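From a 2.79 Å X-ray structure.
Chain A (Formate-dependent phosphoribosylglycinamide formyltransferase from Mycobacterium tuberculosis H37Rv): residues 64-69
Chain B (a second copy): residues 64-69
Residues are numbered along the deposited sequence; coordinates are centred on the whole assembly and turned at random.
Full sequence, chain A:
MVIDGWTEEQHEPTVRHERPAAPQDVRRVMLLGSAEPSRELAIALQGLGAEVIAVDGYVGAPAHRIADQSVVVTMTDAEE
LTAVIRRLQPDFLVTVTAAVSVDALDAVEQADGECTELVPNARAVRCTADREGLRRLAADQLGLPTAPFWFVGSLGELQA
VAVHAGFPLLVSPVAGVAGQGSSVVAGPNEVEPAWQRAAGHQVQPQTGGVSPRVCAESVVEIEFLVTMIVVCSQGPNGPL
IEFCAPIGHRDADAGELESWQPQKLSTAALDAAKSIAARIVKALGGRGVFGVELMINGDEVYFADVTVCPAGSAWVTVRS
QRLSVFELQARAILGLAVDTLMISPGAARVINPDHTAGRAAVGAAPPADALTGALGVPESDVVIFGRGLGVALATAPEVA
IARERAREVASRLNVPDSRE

Chain A (64-69) HRIADQ
Chain B (64-69) HRIADQ

The two copies of HRIADQ meet nearly antiparallel: the CA 65 to CA 68 directions lie 171° apart, and the register centres on I66(A) and I66(B), whose CA atoms are 4.0 Å from each other. Pairing a residue with its own copy at the centre makes residue 65 of each chain face residues 67 and 68 of the other, and the 389 Å² buried in total is shared almost evenly.

The backbone is nearly identical in both chains. H64 and R65 have helical phi/psi of -57/-34 and -69/-37, in a weakly bonded helix that begins earlier in the chain. I66 departs to about -111/-1, A67 is extended at -69/162, D68 turns back to about -77/-34, and Q69 is extended again at -144/132. H64 (chi1 -75°, m; chi2 11°) and Q69 (chi1 -176°, t; chi2 169°, t; chi3 4°) make no contact across the stretches.

Apolar packing is confined to the isoleucine pair. Both adopt chi1 75° (p) with chi2 104°, between wells, and their CA-to-CB bonds point sideways. I66(A) CB lies 3.6 Å from I66(B) CB, while I66(A) CG2 comes 3.4 Å from I66(B) O, so the side chain packs against backbone as well as against its counterpart. Close by, R65(A) O and R65(B) O are 3.8 Å apart; two carbonyl oxygens cannot bond to each other, so this is proximity alone.

The polar contacts are made by the arginines, which have the largest areas covered by the other stretch, 81 Å² for R65(A) and 86 Å² for R65(B). Each has chi1 -137° (between wells), chi2 -66° (m), chi3 138° (between wells) and chi4 -114°; CA-to-CB points sideways, but the end of the side chain comes nearer the other stretch. R65(A) NH2 is 3.0 Å from D68(B) O, and R65(B) NH2 is 3.0 Å from D68(A) O. The alanine carbonyl is also close, with R65(A) NH1 to A67(B) O at 3.2 Å and R65(B) NH1 to A67(A) O at 3.0 Å, yet the angles are poor for hydrogen bonding. The cause is visible in the placement: each A67 O lies over a face of the opposing guanidinium, not in the plane where its N-H groups point.

Electrostatics add a looser term. D68 (chi1 -52°, m; chi2 -70°) places OD1 of D68(B) 4.2 Å from R65(A) NE, and OD1 of D68(A) 4.0 Å from R65(B) NE, both beyond a salt bridge. Each D68 OD2 is hydrogen-bonded elsewhere in the structure.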

ATOM      1  N   HIS A  64       9.848   0.165  13.462  1.00 79.85           N
ATOM      2  CA  HIS A  64      11.290   0.324  13.652  1.00 76.06           C
ATOM      3  C   HIS A  64      12.086  -0.237  12.483  1.00 75.90           C
ATOM      4  O   HIS A  64      13.141   0.312  12.136  1.00 80.90           O
ATOM      5  CB  HIS A  64      11.742  -0.366  14.942  1.00 68.89           C
ATOM      6  CG  HIS A  64      11.377   0.368  16.192  1.00 73.22           C
ATOM      7  ND1 HIS A  64      10.513   1.444  16.202  1.00 76.87           N
ATOM      8  CD2 HIS A  64      11.763   0.189  17.480  1.00 76.47           C
ATOM      9  CE1 HIS A  64      10.384   1.892  17.437  1.00 79.08           C
ATOM     10  NE2 HIS A  64      11.134   1.150  18.232  1.00 76.24           N
ATOM     11  N   ARG A  65      11.598  -1.318  11.863  1.00 72.73           N
ATOM     12  CA  ARG A  65      12.399  -2.065  10.895  1.00 77.88           C
ATOM     13  C   ARG A  65      12.623  -1.269   9.614  1.00 79.51           C
ATOM     14  O   ARG A  65      13.702  -1.343   9.010  1.00 89.81           O
ATOM     15  CB  ARG A  65      11.728  -3.402  10.582  1.00 82.32           C
ATOM     16  CG  ARG A  65      12.690  -4.597  10.509  1.00 95.27           C
ATOM     17  CD  ARG A  65      13.675  -4.508   9.325  1.00109.50           C
ATOM     18  NE  ARG A  65      15.039  -4.907   9.694  1.00118.46           N
ATOM     19  CZ  ARG A  65      16.091  -4.089   9.717  1.00121.08           C
ATOM     20  NH1 ARG A  65      15.960  -2.809   9.379  1.00119.16           N
ATOM     21  NH2 ARG A  65      17.287  -4.551  10.072  1.00122.33           N
ATOM     22  N   ILE A  66      11.626  -0.512   9.171  1.00 71.43           N
ATOM     23  CA  ILE A  66      11.741   0.230   7.923  1.00 75.10           C
ATOM     24  C   ILE A  66      11.806   1.723   8.138  1.00 67.90           C
ATOM     25  O   ILE A  66      11.945   2.472   7.162  1.00 73.61           O
ATOM     26  CB  ILE A  66      10.601  -0.127   6.950  1.00 90.10           C
ATOM     27  CG1 ILE A  66       9.282   0.515   7.390  1.00 81.35           C
ATOM     28  CG2 ILE A  66      10.497  -1.657   6.789  1.00102.40           C
ATOM     29  CD1 ILE A  66       8.896   1.732   6.563  1.00 83.64           C
ATOM     30  N   ALA A  67      11.727   2.186   9.379  1.00 66.29           N
ATOM     31  CA  ALA A  67      11.865   3.610   9.626  1.00 67.51           C
ATOM     32  C   ALA A  67      13.300   4.062   9.360  1.00 71.98           C
ATOM     33  O   ALA A  67      14.239   3.261   9.297  1.00 69.15           O
ATOM     34  CB  ALA A  67      11.469   3.957  11.062  1.00 65.18           C
ATOM     35  N   ASP A  68      13.448   5.381   9.191  1.00 69.56           N
ATOM     36  CA  ASP A  68      14.755   5.999   9.036  1.00 62.25           C
ATOM     37  C   ASP A  68      15.491   6.111  10.362  1.00 68.32           C
ATOM     38  O   ASP A  68      16.722   6.040  10.393  1.00 75.99           O
ATOM     39  CB  ASP A  68      14.606   7.395   8.430  1.00 64.95           C
ATOM     40  CG  ASP A  68      13.785   7.396   7.162  1.00 72.84           C
ATOM     41  OD1 ASP A  68      14.279   6.878   6.135  1.00 82.85           O
ATOM     42  OD2 ASP A  68      12.638   7.898   7.200  1.00 71.57           O
ATOM     43  N   GLN A  69      14.766   6.320  11.450  1.00 77.20           N
ATOM     44  CA  GLN A  69      15.373   6.440  12.766  1.00 67.43           C
ATOM     45  C   GLN A  69      14.439   5.796  13.773  1.00 66.66           C
ATOM     46  O   GLN A  69      13.227   6.033  13.736  1.00 72.17           O
ATOM     47  CB  GLN A  69      15.635   7.899  13.119  1.00 62.66           C
ATOM     48  CG  GLN A  69      16.350   8.089  14.423  1.00 84.71           C
ATOM     49  CD  GLN A  69      16.817   9.514  14.586  1.00103.36           C
ATOM     50  OE1 GLN A  69      16.539  10.366  13.740  1.00109.58           O
ATOM     51  NE2 GLN A  69      17.537   9.786  15.673  1.00103.12           N
TER
ATOM     52  N   HIS B  64      18.350  -0.978   1.018  1.00 58.24           N
ATOM     53  CA  HIS B  64      19.010  -1.206   2.303  1.00 65.87           C
ATOM     54  C   HIS B  64      18.203  -0.644   3.467  1.00 74.40           C
ATOM     55  O   HIS B  64      18.213  -1.227   4.559  1.00 79.08           O
ATOM     56  CB  HIS B  64      20.405  -0.574   2.311  1.00 67.13           C
ATOM     57  CG  HIS B  64      21.423  -1.331   1.516  1.00 71.80           C
ATOM     58  ND1 HIS B  64      21.094  -2.369   0.672  1.00 70.33           N
ATOM     59  CD2 HIS B  64      22.772  -1.208   1.449  1.00 71.24           C
ATOM     60  CE1 HIS B  64      22.191  -2.851   0.115  1.00 66.23           C
ATOM     61  NE2 HIS B  64      23.224  -2.163   0.573  1.00 66.30           N
ATOM     62  N   ARG B  65      17.504   0.476   3.251  1.00 80.43           N
ATOM     63  CA  ARG B  65      16.894   1.216   4.356  1.00 73.58           C
ATOM     64  C   ARG B  65      15.735   0.455   4.981  1.00 79.07           C
ATOM     65  O   ARG B  65      15.535   0.500   6.201  1.00 83.50           O
ATOM     66  CB  ARG B  65      16.433   2.591   3.871  1.00 80.69           C
ATOM     67  CG  ARG B  65      16.741   3.745   4.833  1.00104.51           C
ATOM     68  CD  ARG B  65      15.962   3.655   6.162  1.00116.62           C
ATOM     69  NE  ARG B  65      16.786   3.984   7.329  1.00118.79           N
ATOM     70  CZ  ARG B  65      17.130   3.120   8.285  1.00118.08           C
ATOM     71  NH1 ARG B  65      16.713   1.858   8.238  1.00120.23           N
ATOM     72  NH2 ARG B  65      17.889   3.518   9.301  1.00109.79           N
ATOM     73  N   ILE B  66      14.950  -0.248   4.170  1.00 77.63           N
ATOM     74  CA  ILE B  66      13.781  -0.954   4.680  1.00 77.71           C
ATOM     75  C   ILE B  66      13.940  -2.454   4.620  1.00 72.38           C
ATOM     76  O   ILE B  66      13.036  -3.177   5.061  1.00 76.34           O
ATOM     77  CB  ILE B  66      12.497  -0.516   3.947  1.00 79.80           C
ATOM     78  CG1 ILE B  66      12.434  -1.115   2.539  1.00 58.62           C
ATOM     79  CG2 ILE B  66      12.377   1.019   3.953  1.00 86.32           C
ATOM     80  CD1 ILE B  66      11.473  -2.289   2.423  1.00 67.22           C
ATOM     81  N   ALA B  67      15.060  -2.953   4.113  1.00 66.11           N
ATOM     82  CA  ALA B  67      15.279  -4.386   4.118  1.00 52.20           C
ATOM     83  C   ALA B  67      15.490  -4.891   5.541  1.00 53.71           C
ATOM     84  O   ALA B  67      15.784  -4.130   6.469  1.00 59.22           O
ATOM     85  CB  ALA B  67      16.478  -4.761   3.244  1.00 49.35           C
ATOM     86  N   ASP B  68      15.325  -6.207   5.700  1.00 60.06           N
ATOM     87  CA  ASP B  68      15.598  -6.880   6.963  1.00 64.36           C
ATOM     88  C   ASP B  68      17.087  -7.061   7.202  1.00 68.78           C
ATOM     89  O   ASP B  68      17.535  -7.044   8.349  1.00 70.61           O
ATOM     90  CB  ASP B  68      14.915  -8.248   6.988  1.00 64.10           C
ATOM     91  CG  ASP B  68      13.445  -8.173   6.648  1.00 71.59           C
ATOM     92  OD1 ASP B  68      12.670  -7.644   7.474  1.00 78.87           O
ATOM     93  OD2 ASP B  68      13.073  -8.624   5.542  1.00 82.00           O
ATOM     94  N   GLN B  69      17.857  -7.273   6.142  1.00 67.48           N
ATOM     95  CA  GLN B  69      19.292  -7.458   6.262  1.00 55.70           C
ATOM     96  C   GLN B  69      19.949  -6.809   5.061  1.00 56.48           C
ATOM     97  O   GLN B  69      19.495  -6.991   3.928  1.00 67.87           O
ATOM     98  CB  GLN B  69      19.650  -8.937   6.346  1.00 57.65           C
ATOM     99  CG  GLN B  69      21.108  -9.200   6.567  1.00 70.76           C
ATOM    100  CD  GLN B  69      21.360 -10.647   6.906  1.00 80.52           C
ATOM    101  OE1 GLN B  69      20.433 -11.458   6.908  1.00 76.10           O
ATOM    102  NE2 GLN B  69      22.612 -10.981   7.207  1.00 72.81           N
TER